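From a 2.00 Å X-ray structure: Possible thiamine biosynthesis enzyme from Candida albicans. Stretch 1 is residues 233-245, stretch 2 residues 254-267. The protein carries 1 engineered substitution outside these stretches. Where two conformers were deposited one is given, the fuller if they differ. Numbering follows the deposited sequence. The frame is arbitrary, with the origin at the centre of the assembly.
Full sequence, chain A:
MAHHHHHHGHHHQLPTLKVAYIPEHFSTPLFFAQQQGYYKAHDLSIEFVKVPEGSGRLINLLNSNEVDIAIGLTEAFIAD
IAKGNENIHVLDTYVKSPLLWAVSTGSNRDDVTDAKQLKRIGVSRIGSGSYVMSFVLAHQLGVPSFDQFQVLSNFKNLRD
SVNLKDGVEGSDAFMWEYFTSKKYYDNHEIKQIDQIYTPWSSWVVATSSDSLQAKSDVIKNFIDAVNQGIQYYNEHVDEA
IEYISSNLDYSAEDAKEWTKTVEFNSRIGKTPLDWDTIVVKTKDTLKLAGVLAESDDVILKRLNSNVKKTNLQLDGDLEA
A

Stretch 1 233-245: YNEHVDEAIEYIS
Stretch 2, residues 254-267: DAKEWTKTVEFNSR

The contact joins two helical segments of one chain that run in broadly opposing directions. Residues 237-245 form a helix that continues beyond the stretch, preceded by a helical segment at 233 and 234 and by His236 at the N-cap position (phi/psi -142/53°). The partner helix enters from earlier in the chain, and from Lys260 onward the backbone leaves helical geometry, becoming extended at Val262 (-91/141°), Glu263 (-135/100°) and Phe264 (-68/153°). The axes of helices 237-245 and 254-259 approach to 9.1 Å, with 134° between their N-to-C directions. The register pairs Ile241 with Ala255 (CA to CA 5.7 Å), Val237 with Thr259 (CA to CA 7.3 Å) and Asn234 with Phe264 (CA to CA 8.5 Å), so the backbones diverge from the first pair to the last.

Where they are closest, the small side chain of Ala255 leaves room for two isoleucines. Its CB points toward stretch 1 and lies 4.3 Å from Ile241 CG2 and 4.1 Å from Ile244 CG2. Both isoleucines adopt the m,t rotamer. Although the CA-to-CB bond of Ile241 points sideways, its end comes nearer to the partner, carrying CD1 to 3.7 Å from Lys256 CB; CG1 lies 4.1 Å from Thr259 CG2. Lys256, t at all four chi angles, offers the base of its side chain to this packing while its end leads away. Ile244 extends CD1 to 3.5 Å from Trp258 CZ3.

One turn further on, Thr259 (p) turns its OG1 back onto its own helix, donating a hydrogen bond to Lys256 O at 2.6 Å. Thr259 OG1 packs 3.8 Å from Val237 CG1, while Thr259 CG2 lies 3.7 Å from Tyr233 OH.

As the backbones separate, Tyr233 fills the widening gap. Its CA-to-CB bond points toward stretch 2, and with chi1 at 164° (t) and chi2 at 87° the OH lies 3.3 Å from Trp258 CZ3 and 3.4 Å from Val262 CG1. Trp258 is also t (168°, 81°), and Val262 is p. Phe264, m with chi2 97°, directs its ring edge at one face of Tyr233: the planes stand at 80°, the centroids are 4.9 Å apart, and Phe264 CE1 comes to 3.5 Å from Tyr233 CE2.

No direct hydrogen bond crosses the contact, which buries 488 Å² in total; polar links pass through water instead. One water lies 2.8 Å from Tyr233 OH and donates to Thr259 O at 2.7 Å. Asn234 (chi1 -77°, chi2 -13°) engages the backbone of Phe264 through two others. Its ND2 donates to a water at 2.9 Å, which donates to Phe264 O at 2.8 Å; its OD1 accepts from another at 2.8 Å, which accepts from Phe264 N at 3.0 Å. The amide thus spans both polar groups of an extended residue, with Ser266 CB 4.4 Å from Asn234 ND2.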

# COMPACT_ATOMS: atom_id res chain seq x y z
N TYR A 233 -13.27 7.21 -12.20
CA TYR A 233 -13.49 5.89 -11.62
C TYR A 233 -14.81 5.85 -10.86
O TYR A 233 -15.62 4.95 -11.05
CB TYR A 233 -12.34 5.51 -10.69
CG TYR A 233 -12.65 4.35 -9.77
CD1 TYR A 233 -12.46 3.04 -10.18
CD2 TYR A 233 -13.16 4.57 -8.49
CE1 TYR A 233 -12.75 1.98 -9.34
CE2 TYR A 233 -13.45 3.52 -7.65
CZ TYR A 233 -13.25 2.23 -8.08
OH TYR A 233 -13.54 1.18 -7.24
N ASN A 234 -15.01 6.84 -9.99
CA ASN A 234 -16.23 6.93 -9.20
C ASN A 234 -17.49 6.98 -10.04
O ASN A 234 -18.54 6.49 -9.63
CB ASN A 234 -16.17 8.15 -8.27
CG ASN A 234 -15.28 7.93 -7.06
OD1 ASN A 234 -14.88 6.81 -6.77
ND2 ASN A 234 -14.97 9.01 -6.36
N GLU A 235 -17.39 7.57 -11.23
CA GLU A 235 -18.55 7.74 -12.10
C GLU A 235 -18.65 6.63 -13.14
O GLU A 235 -19.61 6.58 -13.92
CB GLU A 235 -18.48 9.11 -12.80
CG GLU A 235 -18.44 10.29 -11.84
CD GLU A 235 -18.28 11.61 -12.56
OE1 GLU A 235 -18.07 11.60 -13.79
OE2 GLU A 235 -18.36 12.67 -11.89
N HIS A 236 -17.67 5.73 -13.16
CA HIS A 236 -17.63 4.66 -14.14
C HIS A 236 -17.13 3.35 -13.52
O HIS A 236 -16.21 2.73 -14.04
CB HIS A 236 -16.75 5.05 -15.32
CG HIS A 236 -17.11 6.36 -15.95
ND1 HIS A 236 -18.02 6.46 -16.98
CD2 HIS A 236 -16.70 7.62 -15.68
CE1 HIS A 236 -18.14 7.73 -17.33
NE2 HIS A 236 -17.35 8.45 -16.56
N VAL A 237 -17.75 2.94 -12.42
CA VAL A 237 -17.40 1.69 -11.77
C VAL A 237 -17.59 0.51 -12.72
O VAL A 237 -16.84 -0.46 -12.67
CB VAL A 237 -18.25 1.46 -10.50
CG1 VAL A 237 -17.93 0.11 -9.87
CG2 VAL A 237 -18.02 2.59 -9.50
N ASP A 238 -18.60 0.62 -13.59
CA ASP A 238 -18.87 -0.41 -14.59
C ASP A 238 -17.62 -0.75 -15.41
O ASP A 238 -17.27 -1.92 -15.56
CB ASP A 238 -20.02 0.02 -15.50
CG ASP A 238 -19.87 1.43 -16.04
OD1 ASP A 238 -18.84 2.08 -15.74
OD2 ASP A 238 -20.77 1.89 -16.77
N GLU A 239 -16.96 0.29 -15.92
CA GLU A 239 -15.76 0.11 -16.73
C GLU A 239 -14.60 -0.36 -15.86
O GLU A 239 -13.76 -1.14 -16.30
CB GLU A 239 -15.39 1.43 -17.41
CG GLU A 239 -16.49 1.99 -18.30
CD GLU A 239 -16.11 3.32 -18.92
OE1 GLU A 239 -14.95 3.75 -18.77
OE2 GLU A 239 -16.98 3.94 -19.57
N ALA A 240 -14.57 0.13 -14.62
CA ALA A 240 -13.54 -0.25 -13.67
C ALA A 240 -13.57 -1.75 -13.42
O ALA A 240 -12.53 -2.41 -13.40
CB ALA A 240 -13.73 0.51 -12.37
N ILE A 241 -14.77 -2.29 -13.22
CA ILE A 241 -14.94 -3.72 -12.99
C ILE A 241 -14.43 -4.53 -14.18
O ILE A 241 -13.78 -5.56 -14.00
CB ILE A 241 -16.41 -4.08 -12.70
CG1 ILE A 241 -16.89 -3.41 -11.42
CG2 ILE A 241 -16.57 -5.59 -12.60
CD1 ILE A 241 -18.32 -3.72 -11.06
N GLU A 242 -14.74 -4.07 -15.39
CA GLU A 242 -14.31 -4.75 -16.60
C GLU A 242 -12.79 -4.70 -16.74
O GLU A 242 -12.15 -5.71 -17.04
CB GLU A 242 -14.96 -4.12 -17.83
CG GLU A 242 -14.61 -4.82 -19.14
CD GLU A 242 -15.22 -4.12 -20.36
OE1 GLU A 242 -15.46 -2.90 -20.29
OE2 GLU A 242 -15.43 -4.80 -21.38
N TYR A 243 -12.21 -3.52 -16.52
CA TYR A 243 -10.77 -3.34 -16.63
C TYR A 243 -10.01 -4.23 -15.65
O TYR A 243 -9.06 -4.91 -16.03
CB TYR A 243 -10.40 -1.87 -16.37
CG TYR A 243 -8.92 -1.65 -16.10
CD1 TYR A 243 -8.00 -1.66 -17.14
CD2 TYR A 243 -8.45 -1.44 -14.81
CE1 TYR A 243 -6.65 -1.46 -16.90
CE2 TYR A 243 -7.10 -1.24 -14.56
CZ TYR A 243 -6.21 -1.25 -15.61
OH TYR A 243 -4.87 -1.05 -15.38
N ILE A 244 -10.43 -4.22 -14.39
CA ILE A 244 -9.76 -4.98 -13.35
C ILE A 244 -9.81 -6.48 -13.62
O ILE A 244 -8.80 -7.18 -13.47
CB ILE A 244 -10.37 -4.71 -11.96
CG1 ILE A 244 -10.22 -3.24 -11.59
CG2 ILE A 244 -9.73 -5.60 -10.91
CD1 ILE A 244 -10.85 -2.88 -10.27
N SER A 245 -10.97 -6.97 -14.02
CA SER A 245 -11.17 -8.41 -14.21
C SER A 245 -10.55 -8.92 -15.51
O SER A 245 -10.31 -10.11 -15.65
CB SER A 245 -12.66 -8.75 -14.17
OG SER A 245 -13.38 -8.05 -15.18
N ASP A 254 -15.66 -10.70 -7.86
CA ASP A 254 -14.78 -10.27 -6.77
C ASP A 254 -14.35 -8.82 -6.94
O ASP A 254 -14.21 -8.09 -5.96
CB ASP A 254 -13.56 -11.19 -6.66
CG ASP A 254 -13.91 -12.58 -6.18
OD1 ASP A 254 -15.08 -12.80 -5.81
OD2 ASP A 254 -13.02 -13.45 -6.16
N ALA A 255 -14.15 -8.41 -8.19
CA ALA A 255 -13.80 -7.03 -8.48
C ALA A 255 -14.95 -6.11 -8.08
O ALA A 255 -14.74 -5.02 -7.55
CB ALA A 255 -13.48 -6.87 -9.96
N LYS A 256 -16.18 -6.56 -8.34
CA LYS A 256 -17.37 -5.80 -8.00
C LYS A 256 -17.50 -5.63 -6.49
O LYS A 256 -17.77 -4.53 -6.00
CB LYS A 256 -18.62 -6.47 -8.56
CG LYS A 256 -19.91 -5.75 -8.21
CD LYS A 256 -21.12 -6.47 -8.78
CE LYS A 256 -22.41 -5.75 -8.43
NZ LYS A 256 -23.61 -6.44 -8.99
N GLU A 257 -17.29 -6.71 -5.75
CA GLU A 257 -17.37 -6.67 -4.30
C GLU A 257 -16.38 -5.67 -3.73
O GLU A 257 -16.69 -4.95 -2.78
CB GLU A 257 -17.11 -8.06 -3.70
CG GLU A 257 -17.25 -8.13 -2.19
CD GLU A 257 -16.95 -9.51 -1.64
OE1 GLU A 257 -16.85 -10.46 -2.44
OE2 GLU A 257 -16.83 -9.64 -0.40
N TRP A 258 -15.19 -5.61 -4.32
CA TRP A 258 -14.15 -4.70 -3.87
C TRP A 258 -14.53 -3.23 -4.04
O TRP A 258 -14.25 -2.40 -3.18
CB TRP A 258 -12.83 -4.99 -4.60
CG TRP A 258 -11.79 -3.93 -4.41
CD1 TRP A 258 -10.96 -3.78 -3.33
CD2 TRP A 258 -11.47 -2.88 -5.32
NE1 TRP A 258 -10.14 -2.69 -3.52
CE2 TRP A 258 -10.43 -2.12 -4.73
CE3 TRP A 258 -11.95 -2.50 -6.57
CZ2 TRP A 258 -9.87 -1.01 -5.36
CZ3 TRP A 258 -11.40 -1.39 -7.19
CH2 TRP A 258 -10.37 -0.66 -6.59
N THR A 259 -15.19 -2.91 -5.16
CA THR A 259 -15.57 -1.53 -5.45
C THR A 259 -16.50 -0.96 -4.38
O THR A 259 -16.63 0.26 -4.25
CB THR A 259 -16.25 -1.40 -6.82
OG1 THR A 259 -17.51 -2.08 -6.80
CG2 THR A 259 -15.37 -1.99 -7.92
N LYS A 260 -17.15 -1.84 -3.63
CA LYS A 260 -18.11 -1.42 -2.62
C LYS A 260 -17.47 -1.28 -1.24
O LYS A 260 -18.16 -1.07 -0.24
CB LYS A 260 -19.29 -2.39 -2.55
CG LYS A 260 -20.16 -2.40 -3.81
CD LYS A 260 -21.52 -3.05 -3.55
CE LYS A 260 -21.41 -4.55 -3.32
NZ LYS A 260 -21.09 -5.30 -4.56
N THR A 261 -16.15 -1.40 -1.18
CA THR A 261 -15.41 -1.27 0.07
C THR A 261 -14.36 -0.17 -0.01
O THR A 261 -13.94 0.37 1.01
CB THR A 261 -14.71 -2.59 0.46
OG1 THR A 261 -13.68 -2.89 -0.49
CG2 THR A 261 -15.71 -3.74 0.49
N VAL A 262 -13.94 0.15 -1.23
CA VAL A 262 -12.87 1.13 -1.43
C VAL A 262 -13.38 2.55 -1.59
O VAL A 262 -14.41 2.78 -2.21
CB VAL A 262 -12.00 0.76 -2.65
CG1 VAL A 262 -12.84 0.71 -3.92
CG2 VAL A 262 -10.85 1.74 -2.81
N GLU A 263 -12.64 3.50 -1.02
CA GLU A 263 -12.92 4.92 -1.21
C GLU A 263 -11.64 5.68 -1.49
O GLU A 263 -10.89 6.00 -0.57
CB GLU A 263 -13.63 5.52 0.01
CG GLU A 263 -13.94 7.00 -0.15
CD GLU A 263 -14.42 7.65 1.14
OE1 GLU A 263 -14.11 7.12 2.22
OE2 GLU A 263 -15.10 8.69 1.06
N PHE A 264 -11.39 5.97 -2.76
CA PHE A 264 -10.23 6.77 -3.13
C PHE A 264 -10.41 8.21 -2.65
O PHE A 264 -11.54 8.68 -2.49
CB PHE A 264 -10.02 6.74 -4.65
CG PHE A 264 -9.67 5.38 -5.18
CD1 PHE A 264 -10.64 4.55 -5.71
CD2 PHE A 264 -8.36 4.93 -5.14
CE1 PHE A 264 -10.31 3.29 -6.20
CE2 PHE A 264 -8.02 3.68 -5.63
CZ PHE A 264 -9.00 2.86 -6.16
N ASN A 265 -9.30 8.90 -2.40
CA ASN A 265 -9.35 10.28 -1.93
C ASN A 265 -9.75 11.24 -3.04
O ASN A 265 -8.90 11.73 -3.78
CB ASN A 265 -8.01 10.69 -1.33
CG ASN A 265 -8.04 12.08 -0.72
OD1 ASN A 265 -9.11 12.66 -0.53
ND2 ASN A 265 -6.87 12.61 -0.40
N SER A 266 -11.05 11.51 -3.16
CA SER A 266 -11.55 12.41 -4.19
C SER A 266 -11.11 13.84 -3.93
O SER A 266 -11.22 14.70 -4.80
CB SER A 266 -13.07 12.34 -4.26
OG SER A 266 -13.67 12.82 -3.07
N ARG A 267 -10.61 14.09 -2.72
CA ARG A 267 -10.18 15.42 -2.33
C ARG A 267 -8.66 15.57 -2.44
O ARG A 267 -8.10 16.60 -2.04
CB ARG A 267 -10.63 15.73 -0.90
CG ARG A 267 -12.10 15.46 -0.64
CD ARG A 267 -12.99 16.22 -1.60
NE ARG A 267 -12.74 17.66 -1.54
CZ ARG A 267 -12.63 18.44 -2.61
NH1 ARG A 267 -12.75 17.93 -3.83
NH2 ARG A 267 -12.41 19.74 -2.46
O HOH W 1 -15.57 2.33 -5.61
O HOH W 2 -14.06 8.60 -3.63
O HOH W 3 -13.93 5.80 -4.34